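Local coordinates for VgrG protein (Vibrio cholerae, PDB 4DTH) that binds ATP and magnesium through its actin cross-linking domain, a toxin module that probably uses them to join G-actin molecules covalently, at residues 227-239 against 299-311. Numbering follows the deposited sequence.
With SO4 (sulfate ion), chain J.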
ATOM      1  N   VAL A 227       0.464   9.809 -20.185  1.00 21.45           N
ATOM      2  CA  VAL A 227      -0.704   9.906 -19.299  1.00 20.97           C
ATOM      3  C   VAL A 227      -1.848   9.071 -19.881  1.00 23.22           C
ATOM      4  O   VAL A 227      -2.491   8.318 -19.144  1.00 22.24           O
ATOM      5  CB  VAL A 227      -1.138  11.364 -18.990  1.00 25.37           C
ATOM      6  CG1 VAL A 227      -2.449  11.396 -18.199  1.00 25.09           C
ATOM      7  CG2 VAL A 227      -0.043  12.105 -18.220  1.00 25.47           C
ATOM      8  N   PHE A 228      -2.072   9.177 -21.201  1.00 19.82           N
ATOM      9  CA  PHE A 228      -3.123   8.407 -21.866  1.00 19.10           C
ATOM     10  C   PHE A 228      -2.901   6.911 -21.684  1.00 21.81           C
ATOM     11  O   PHE A 228      -3.842   6.220 -21.321  1.00 21.52           O
ATOM     12  CB  PHE A 228      -3.195   8.753 -23.362  1.00 20.67           C
ATOM     13  CG  PHE A 228      -4.153   7.885 -24.146  1.00 21.13           C
ATOM     14  CD1 PHE A 228      -5.506   8.200 -24.214  1.00 22.94           C
ATOM     15  CD2 PHE A 228      -3.697   6.775 -24.848  1.00 23.06           C
ATOM     16  CE1 PHE A 228      -6.384   7.421 -24.975  1.00 23.06           C
ATOM     17  CE2 PHE A 228      -4.577   6.005 -25.621  1.00 24.68           C
ATOM     18  CZ  PHE A 228      -5.914   6.328 -25.661  1.00 21.93           C
ATOM     19  N   ALA A 229      -1.674   6.408 -21.937  1.00 19.27           N
ATOM     20  CA  ALA A 229      -1.399   4.976 -21.785  1.00 19.55           C
ATOM     21  C   ALA A 229      -1.604   4.496 -20.346  1.00 22.03           C
ATOM     22  O   ALA A 229      -2.175   3.423 -20.141  1.00 20.77           O
ATOM     23  CB  ALA A 229       0.002   4.649 -22.246  1.00 20.64           C
ATOM     24  N   TYR A 230      -1.169   5.297 -19.363  1.00 19.32           N
ATOM     25  CA  TYR A 230      -1.297   4.973 -17.945  1.00 18.37           C
ATOM     26  C   TYR A 230      -2.775   4.889 -17.545  1.00 21.32           C
ATOM     27  O   TYR A 230      -3.211   3.852 -17.028  1.00 19.69           O
ATOM     28  CB  TYR A 230      -0.544   6.019 -17.095  1.00 19.02           C
ATOM     29  CG  TYR A 230      -0.672   5.791 -15.603  1.00 18.84           C
ATOM     30  CD1 TYR A 230       0.016   4.756 -14.972  1.00 20.44           C
ATOM     31  CD2 TYR A 230      -1.518   6.577 -14.828  1.00 19.37           C
ATOM     32  CE1 TYR A 230      -0.115   4.528 -13.605  1.00 19.43           C
ATOM     33  CE2 TYR A 230      -1.645   6.370 -13.455  1.00 19.44           C
ATOM     34  CZ  TYR A 230      -0.943   5.341 -12.850  1.00 22.28           C
ATOM     35  OH  TYR A 230      -1.089   5.120 -11.506  1.00 22.08           O
ATOM     36  N   LEU A 231      -3.543   5.974 -17.786  1.00 18.36           N
ATOM     37  CA  LEU A 231      -4.965   6.025 -17.432  1.00 17.53           C
ATOM     38  C   LEU A 231      -5.781   4.996 -18.195  1.00 19.97           C
ATOM     39  O   LEU A 231      -6.567   4.283 -17.573  1.00 18.42           O
ATOM     40  CB  LEU A 231      -5.547   7.430 -17.649  1.00 17.92           C
ATOM     41  CG  LEU A 231      -5.140   8.491 -16.633  1.00 22.05           C
ATOM     42  CD1 LEU A 231      -5.760   9.835 -16.987  1.00 22.37           C
ATOM     43  CD2 LEU A 231      -5.542   8.079 -15.191  1.00 24.01           C
ATOM     44  N   THR A 232      -5.584   4.884 -19.526  1.00 17.29           N
ATOM     45  CA  THR A 232      -6.331   3.893 -20.308  1.00 16.24           C
ATOM     46  C   THR A 232      -6.059   2.482 -19.788  1.00 19.27           C
ATOM     47  O   THR A 232      -7.004   1.720 -19.641  1.00 18.60           O
ATOM     48  CB  THR A 232      -6.084   4.034 -21.817  1.00 20.54           C
ATOM     49  OG1 THR A 232      -6.365   5.376 -22.221  1.00 20.24           O
ATOM     50  CG2 THR A 232      -6.951   3.089 -22.623  1.00 20.12           C
ATOM     51  N   SER A 233      -4.787   2.150 -19.473  1.00 17.25           N
ATOM     52  CA  SER A 233      -4.444   0.824 -18.942  1.00 16.69           C
ATOM     53  C   SER A 233      -5.203   0.542 -17.639  1.00 19.34           C
ATOM     54  O   SER A 233      -5.756  -0.542 -17.483  1.00 18.43           O
ATOM     55  CB  SER A 233      -2.938   0.688 -18.735  1.00 19.87           C
ATOM     56  OG  SER A 233      -2.274   0.735 -19.993  1.00 21.99           O
ATOM     57  N   ILE A 234      -5.272   1.534 -16.733  1.00 16.67           N
ATOM     58  CA  ILE A 234      -5.992   1.397 -15.462  1.00 15.94           C
ATOM     59  C   ILE A 234      -7.499   1.244 -15.697  1.00 18.75           C
ATOM     60  O   ILE A 234      -8.118   0.368 -15.093  1.00 17.37           O
ATOM     61  CB  ILE A 234      -5.661   2.558 -14.490  1.00 18.35           C
ATOM     62  CG1 ILE A 234      -4.215   2.408 -13.967  1.00 18.86           C
ATOM     63  CG2 ILE A 234      -6.686   2.617 -13.311  1.00 19.06           C
ATOM     64  CD1 ILE A 234      -3.746   3.514 -13.061  1.00 22.33           C
ATOM     65  N   TYR A 235      -8.081   2.102 -16.563  1.00 16.79           N
ATOM     66  CA  TYR A 235      -9.522   2.058 -16.847  1.00 17.22           C
ATOM     67  C   TYR A 235      -9.923   0.713 -17.454  1.00 19.82           C
ATOM     68  O   TYR A 235     -10.917   0.128 -17.024  1.00 19.41           O
ATOM     69  CB  TYR A 235      -9.946   3.203 -17.789  1.00 18.48           C
ATOM     70  CG  TYR A 235     -10.045   4.590 -17.182  1.00 19.61           C
ATOM     71  CD1 TYR A 235      -9.143   5.019 -16.208  1.00 21.33           C
ATOM     72  CD2 TYR A 235     -10.958   5.518 -17.672  1.00 20.69           C
ATOM     73  CE1 TYR A 235      -9.170   6.327 -15.720  1.00 23.34           C
ATOM     74  CE2 TYR A 235     -11.006   6.820 -17.180  1.00 21.43           C
ATOM     75  CZ  TYR A 235     -10.092   7.230 -16.228  1.00 28.10           C
ATOM     76  OH  TYR A 235     -10.176   8.507 -15.738  1.00 26.36           O
ATOM     77  N   LEU A 236      -9.132   0.214 -18.434  1.00 17.65           N
ATOM     78  CA  LEU A 236      -9.390  -1.067 -19.096  1.00 17.26           C
ATOM     79  C   LEU A 236      -9.251  -2.236 -18.128  1.00 20.54           C
ATOM     80  O   LEU A 236     -10.095  -3.129 -18.141  1.00 19.17           O
ATOM     81  CB  LEU A 236      -8.487  -1.269 -20.329  1.00 16.86           C
ATOM     82  CG  LEU A 236      -8.724  -0.333 -21.518  1.00 20.33           C
ATOM     83  CD1 LEU A 236      -7.747  -0.658 -22.652  1.00 20.48           C
ATOM     84  CD2 LEU A 236     -10.171  -0.399 -22.020  1.00 23.00           C
ATOM     85  N   LYS A 237      -8.210  -2.220 -17.270  1.00 17.10           N
ATOM     86  CA  LYS A 237      -8.015  -3.263 -16.259  1.00 16.57           C
ATOM     87  C   LYS A 237      -9.172  -3.277 -15.246  1.00 19.89           C
ATOM     88  O   LYS A 237      -9.632  -4.358 -14.862  1.00 18.06           O
ATOM     89  CB  LYS A 237      -6.653  -3.126 -15.552  1.00 17.11           C
ATOM     90  CG  LYS A 237      -6.354  -4.244 -14.542  1.00 20.27           C
ATOM     91  CD  LYS A 237      -6.175  -5.613 -15.200  1.00 21.17           C
ATOM     92  CE  LYS A 237      -5.703  -6.632 -14.196  1.00 24.97           C
ATOM     93  NZ  LYS A 237      -5.459  -7.933 -14.865  1.00 31.71           N
ATOM     94  N   THR A 238      -9.648  -2.077 -14.831  1.00 17.57           N
ATOM     95  CA  THR A 238     -10.768  -1.971 -13.887  1.00 17.60           C
ATOM     96  C   THR A 238     -12.018  -2.619 -14.504  1.00 20.25           C
ATOM     97  O   THR A 238     -12.700  -3.394 -13.831  1.00 18.76           O
ATOM     98  CB  THR A 238     -10.978  -0.526 -13.430  1.00 19.88           C
ATOM     99  OG1 THR A 238      -9.774  -0.071 -12.809  1.00 18.10           O
ATOM    100  CG2 THR A 238     -12.124  -0.400 -12.416  1.00 18.74           C
ATOM    101  N   ALA A 239     -12.291  -2.323 -15.791  1.00 17.81           N
ATOM    102  CA  ALA A 239     -13.422  -2.905 -16.504  1.00 17.22           C
ATOM    103  C   ALA A 239     -13.267  -4.434 -16.596  1.00 20.75           C
ATOM    104  O   ALA A 239     -14.223  -5.162 -16.308  1.00 18.98           O
ATOM    105  CB  ALA A 239     -13.545  -2.281 -17.886  1.00 18.40           C
ATOM    106  N   MET A 299      -8.396  12.770 -21.957  1.00 23.48           N
ATOM    107  CA  MET A 299      -9.665  12.275 -21.422  1.00 23.02           C
ATOM    108  C   MET A 299     -10.688  11.936 -22.492  1.00 26.96           C
ATOM    109  O   MET A 299     -11.318  10.876 -22.414  1.00 25.40           O
ATOM    110  CB  MET A 299     -10.245  13.222 -20.356  1.00 24.68           C
ATOM    111  CG  MET A 299      -9.335  13.404 -19.136  1.00 27.00           C
ATOM    112  SD  MET A 299      -8.598  11.882 -18.473  1.00 29.52           S
ATOM    113  CE  MET A 299     -10.001  11.027 -18.020  1.00 26.55           C
ATOM    114  N   LYS A 300     -10.822  12.810 -23.502  1.00 26.34           N
ATOM    115  CA  LYS A 300     -11.747  12.620 -24.621  1.00 26.41           C
ATOM    116  C   LYS A 300     -11.439  11.325 -25.385  1.00 28.52           C
ATOM    117  O   LYS A 300     -12.373  10.636 -25.794  1.00 29.69           O
ATOM    118  CB  LYS A 300     -11.721  13.844 -25.565  1.00 30.26           C
ATOM    119  CG  LYS A 300     -13.003  14.683 -25.536  1.00 59.03           C
ATOM    120  CD  LYS A 300     -12.744  16.132 -25.121  1.00 75.09           C
ATOM    121  CE  LYS A 300     -13.997  16.965 -24.989  1.00 91.32           C
ATOM    122  NZ  LYS A 300     -13.827  18.291 -25.642  1.00103.46           N
ATOM    123  N   HIS A 301     -10.149  10.958 -25.514  1.00 22.97           N
ATOM    124  CA  HIS A 301      -9.715   9.752 -26.230  1.00 22.16           C
ATOM    125  C   HIS A 301      -9.826   8.433 -25.462  1.00 23.73           C
ATOM    126  O   HIS A 301      -9.756   7.366 -26.079  1.00 22.34           O
ATOM    127  CB  HIS A 301      -8.318   9.942 -26.826  1.00 23.24           C
ATOM    128  CG  HIS A 301      -8.316  10.828 -28.028  1.00 26.61           C
ATOM    129  ND1 HIS A 301      -8.132  12.194 -27.916  1.00 28.85           N
ATOM    130  CD2 HIS A 301      -8.495  10.517 -29.333  1.00 28.16           C
ATOM    131  CE1 HIS A 301      -8.196  12.668 -29.154  1.00 28.06           C
ATOM    132  NE2 HIS A 301      -8.395  11.693 -30.039  1.00 28.22           N
ATOM    133  N   ILE A 302     -10.024   8.485 -24.137  1.00 20.04           N
ATOM    134  CA  ILE A 302     -10.150   7.258 -23.338  1.00 19.45           C
ATOM    135  C   ILE A 302     -11.483   6.535 -23.580  1.00 22.95           C
ATOM    136  O   ILE A 302     -11.475   5.314 -23.698  1.00 22.44           O
ATOM    137  CB  ILE A 302      -9.876   7.492 -21.829  1.00 21.75           C
ATOM    138  CG1 ILE A 302      -8.456   8.062 -21.612  1.00 22.60           C
ATOM    139  CG2 ILE A 302     -10.065   6.180 -21.024  1.00 21.99           C
ATOM    140  CD1 ILE A 302      -8.128   8.476 -20.156  1.00 24.60           C
ATOM    141  N   LYS A 303     -12.613   7.277 -23.597  1.00 21.10           N
ATOM    142  CA  LYS A 303     -13.979   6.739 -23.781  1.00 21.51           C
ATOM    143  C   LYS A 303     -14.063   5.671 -24.912  1.00 25.00           C
ATOM    144  O   LYS A 303     -14.519   4.559 -24.624  1.00 24.58           O
ATOM    145  CB  LYS A 303     -15.024   7.867 -24.016  1.00 24.71           C
ATOM    146  CG  LYS A 303     -15.195   8.878 -22.871  1.00 36.15           C
ATOM    147  CD  LYS A 303     -16.286   9.932 -23.196  1.00 40.07           C
ATOM    148  CE  LYS A 303     -16.407  10.983 -22.112  1.00 43.95           C
ATOM    149  NZ  LYS A 303     -17.723  11.677 -22.107  1.00 45.72           N
ATOM    150  N   PRO A 304     -13.575   5.927 -26.159  1.00 21.73           N
ATOM    151  CA  PRO A 304     -13.681   4.884 -27.200  1.00 21.13           C
ATOM    152  C   PRO A 304     -12.841   3.642 -26.948  1.00 22.38           C
ATOM    153  O   PRO A 304     -13.204   2.581 -27.445  1.00 21.63           O
ATOM    154  CB  PRO A 304     -13.253   5.591 -28.499  1.00 23.06           C
ATOM    155  CG  PRO A 304     -13.081   7.014 -28.166  1.00 27.80           C
ATOM    156  CD  PRO A 304     -13.002   7.180 -26.698  1.00 23.27           C
ATOM    157  N   GLN A 305     -11.736   3.763 -26.198  1.00 19.39           N
ATOM    158  CA  GLN A 305     -10.898   2.609 -25.850  1.00 18.27           C
ATOM    159  C   GLN A 305     -11.707   1.633 -24.978  1.00 21.55           C
ATOM    160  O   GLN A 305     -11.652   0.424 -25.201  1.00 21.47           O
ATOM    161  CB  GLN A 305      -9.610   3.047 -25.142  1.00 19.06           C
ATOM    162  CG  GLN A 305      -8.717   3.947 -26.006  1.00 19.56           C
ATOM    163  CD  GLN A 305      -8.074   3.241 -27.176  1.00 25.32           C
ATOM    164  OE1 GLN A 305      -7.901   2.010 -27.195  1.00 21.24           O
ATOM    165  NE2 GLN A 305      -7.709   4.013 -28.191  1.00 21.26           N
ATOM    166  N   LEU A 306     -12.495   2.164 -24.028  1.00 19.22           N
ATOM    167  CA  LEU A 306     -13.377   1.321 -23.214  1.00 19.13           C
ATOM    168  C   LEU A 306     -14.521   0.776 -24.082  1.00 22.27           C
ATOM    169  O   LEU A 306     -14.795  -0.424 -24.060  1.00 21.34           O
ATOM    170  CB  LEU A 306     -13.968   2.132 -22.053  1.00 18.94           C
ATOM    171  CG  LEU A 306     -13.076   2.352 -20.822  1.00 21.94           C
ATOM    172  CD1 LEU A 306     -13.555   3.547 -20.019  1.00 21.90           C
ATOM    173  CD2 LEU A 306     -13.052   1.106 -19.917  1.00 22.54           C
ATOM    174  N   GLN A 307     -15.177   1.665 -24.840  1.00 20.05           N
ATOM    175  CA  GLN A 307     -16.332   1.332 -25.674  1.00 20.36           C
ATOM    176  C   GLN A 307     -16.108   0.371 -26.838  1.00 23.45           C
ATOM    177  O   GLN A 307     -17.068  -0.202 -27.349  1.00 23.64           O
ATOM    178  CB  GLN A 307     -17.099   2.598 -26.072  1.00 21.87           C
ATOM    179  CG  GLN A 307     -17.769   3.230 -24.856  1.00 27.28           C
ATOM    180  CD  GLN A 307     -18.200   4.663 -25.039  1.00 41.25           C
ATOM    181  OE1 GLN A 307     -18.761   5.051 -26.061  1.00 30.42           O
ATOM    182  NE2 GLN A 307     -18.075   5.450 -23.973  1.00 40.90           N
ATOM    183  N   SER A 308     -14.838   0.161 -27.235  1.00 20.30           N
ATOM    184  CA  SER A 308     -14.540  -0.784 -28.307  1.00 19.82           C
ATOM    185  C   SER A 308     -14.314  -2.180 -27.690  1.00 22.89           C
ATOM    186  O   SER A 308     -14.273  -3.176 -28.407  1.00 22.52           O
ATOM    187  CB  SER A 308     -13.319  -0.326 -29.109  1.00 22.84           C
ATOM    188  OG  SER A 308     -12.175  -0.286 -28.274  1.00 30.80           O
ATOM    189  N   ARG A 309     -14.231  -2.247 -26.350  1.00 20.21           N
ATOM    190  CA  ARG A 309     -13.951  -3.488 -25.616  1.00 19.81           C
ATOM    191  C   ARG A 309     -15.020  -3.911 -24.621  1.00 22.89           C
ATOM    192  O   ARG A 309     -15.121  -5.104 -24.303  1.00 22.78           O
ATOM    193  CB  ARG A 309     -12.650  -3.321 -24.832  1.00 19.37           C
ATOM    194  CG  ARG A 309     -11.417  -3.182 -25.710  1.00 24.09           C
ATOM    195  CD  ARG A 309     -10.221  -2.797 -24.868  1.00 22.27           C
ATOM    196  NE  ARG A 309      -8.971  -2.746 -25.635  1.00 26.13           N
ATOM    197  CZ  ARG A 309      -8.528  -1.672 -26.276  1.00 32.12           C
ATOM    198  NH1 ARG A 309      -9.250  -0.558 -26.297  1.00 23.15           N
ATOM    199  NH2 ARG A 309      -7.360  -1.700 -26.898  1.00 23.15           N
ATOM    200  N   TYR A 310     -15.769  -2.943 -24.084  1.00 19.46           N
ATOM    201  CA  TYR A 310     -16.758  -3.205 -23.030  1.00 19.56           C
ATOM    202  C   TYR A 310     -18.088  -2.585 -23.358  1.00 22.60           C
ATOM    203  O   TYR A 310     -18.149  -1.668 -24.181  1.00 22.64           O
ATOM    204  CB  TYR A 310     -16.241  -2.702 -21.676  1.00 19.92           C
ATOM    205  CG  TYR A 310     -14.989  -3.430 -21.246  1.00 20.26           C
ATOM    206  CD1 TYR A 310     -15.051  -4.731 -20.748  1.00 22.42           C
ATOM    207  CD2 TYR A 310     -13.732  -2.863 -21.437  1.00 20.51           C
ATOM    208  CE1 TYR A 310     -13.895  -5.433 -20.408  1.00 23.25           C
ATOM    209  CE2 TYR A 310     -12.567  -3.557 -21.104  1.00 21.15           C
ATOM    210  CZ  TYR A 310     -12.655  -4.840 -20.592  1.00 25.36           C
ATOM    211  OH  TYR A 310     -11.517  -5.533 -20.279  1.00 22.40           O
ATOM    212  N   SER A 311     -19.155  -3.074 -22.704  1.00 20.75           N
ATOM    213  CA  SER A 311     -20.507  -2.560 -22.928  1.00 21.05           C
ATOM    214  C   SER A 311     -20.541  -1.070 -22.645  1.00 24.95           C
ATOM    215  O   SER A 311     -19.670  -0.568 -21.915  1.00 22.92           O
ATOM    216  CB  SER A 311     -21.491  -3.273 -22.010  1.00 22.95           C
ATOM    217  OG  SER A 311     -21.268  -2.890 -20.661  1.00 23.32           O
TER
HETATM  218  S   SO4 J 409     -12.391  -9.296 -20.907  1.00 64.20           S
HETATM  219  O1  SO4 J 409     -13.043 -10.373 -20.160  1.00 64.96           O
HETATM  220  O2  SO4 J 409     -13.343  -8.734 -21.866  1.00 63.34           O
HETATM  221  O3  SO4 J 409     -11.950  -8.246 -19.983  1.00 61.88           O
HETATM  222  O4  SO4 J 409     -11.227  -9.848 -21.616  1.00 64.19           O
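Ile302 sits as a knob in the hole made by Phe228, Leu231, Thr232 and Tyr235. Its CG2 meets Tyr235 CD2 at 3.5 Å; the other branch passes Thr232 OG1 and Phe228 CD1 with CG1 and reaches Leu231 CB with CD1. Met299, bent at chi2 and chi3, curls back to bring its CE within 3.4 Å of Tyr235 OH. With chi1 at 174°, Phe228 extends trans to its nitrogen, and CE1 lies 3.5 Å from His301 O, with the ring edge toward that turn; Thr232 OG1 covers one face of the ring while donating to Phe228 O. At the far end, Ala239 CB stands over the centre of the Tyr310 ring, a CH-pi contact, and Tyr310 OH donates to a sulfate, probably from the crystallisation liquor, that Lys243 NZ also binds. Leu236 CD1 lies over one face of the Arg309 guanidinium. Arg309 NH1 donates to Gln305 O at 2.8 Å and also to Gln305 OE1, both near the guanidinium plane, which helps set its orientation. No hydrogen bond links the segments; the axes of 227-239 and 299-307, on helices 221-245 and 292-307, approach to 10.0 Å and cross at -33°. Phe209 of helix 204-212 meets Phe228, and Phe322 of helix 312-323 stacks on Tyr235.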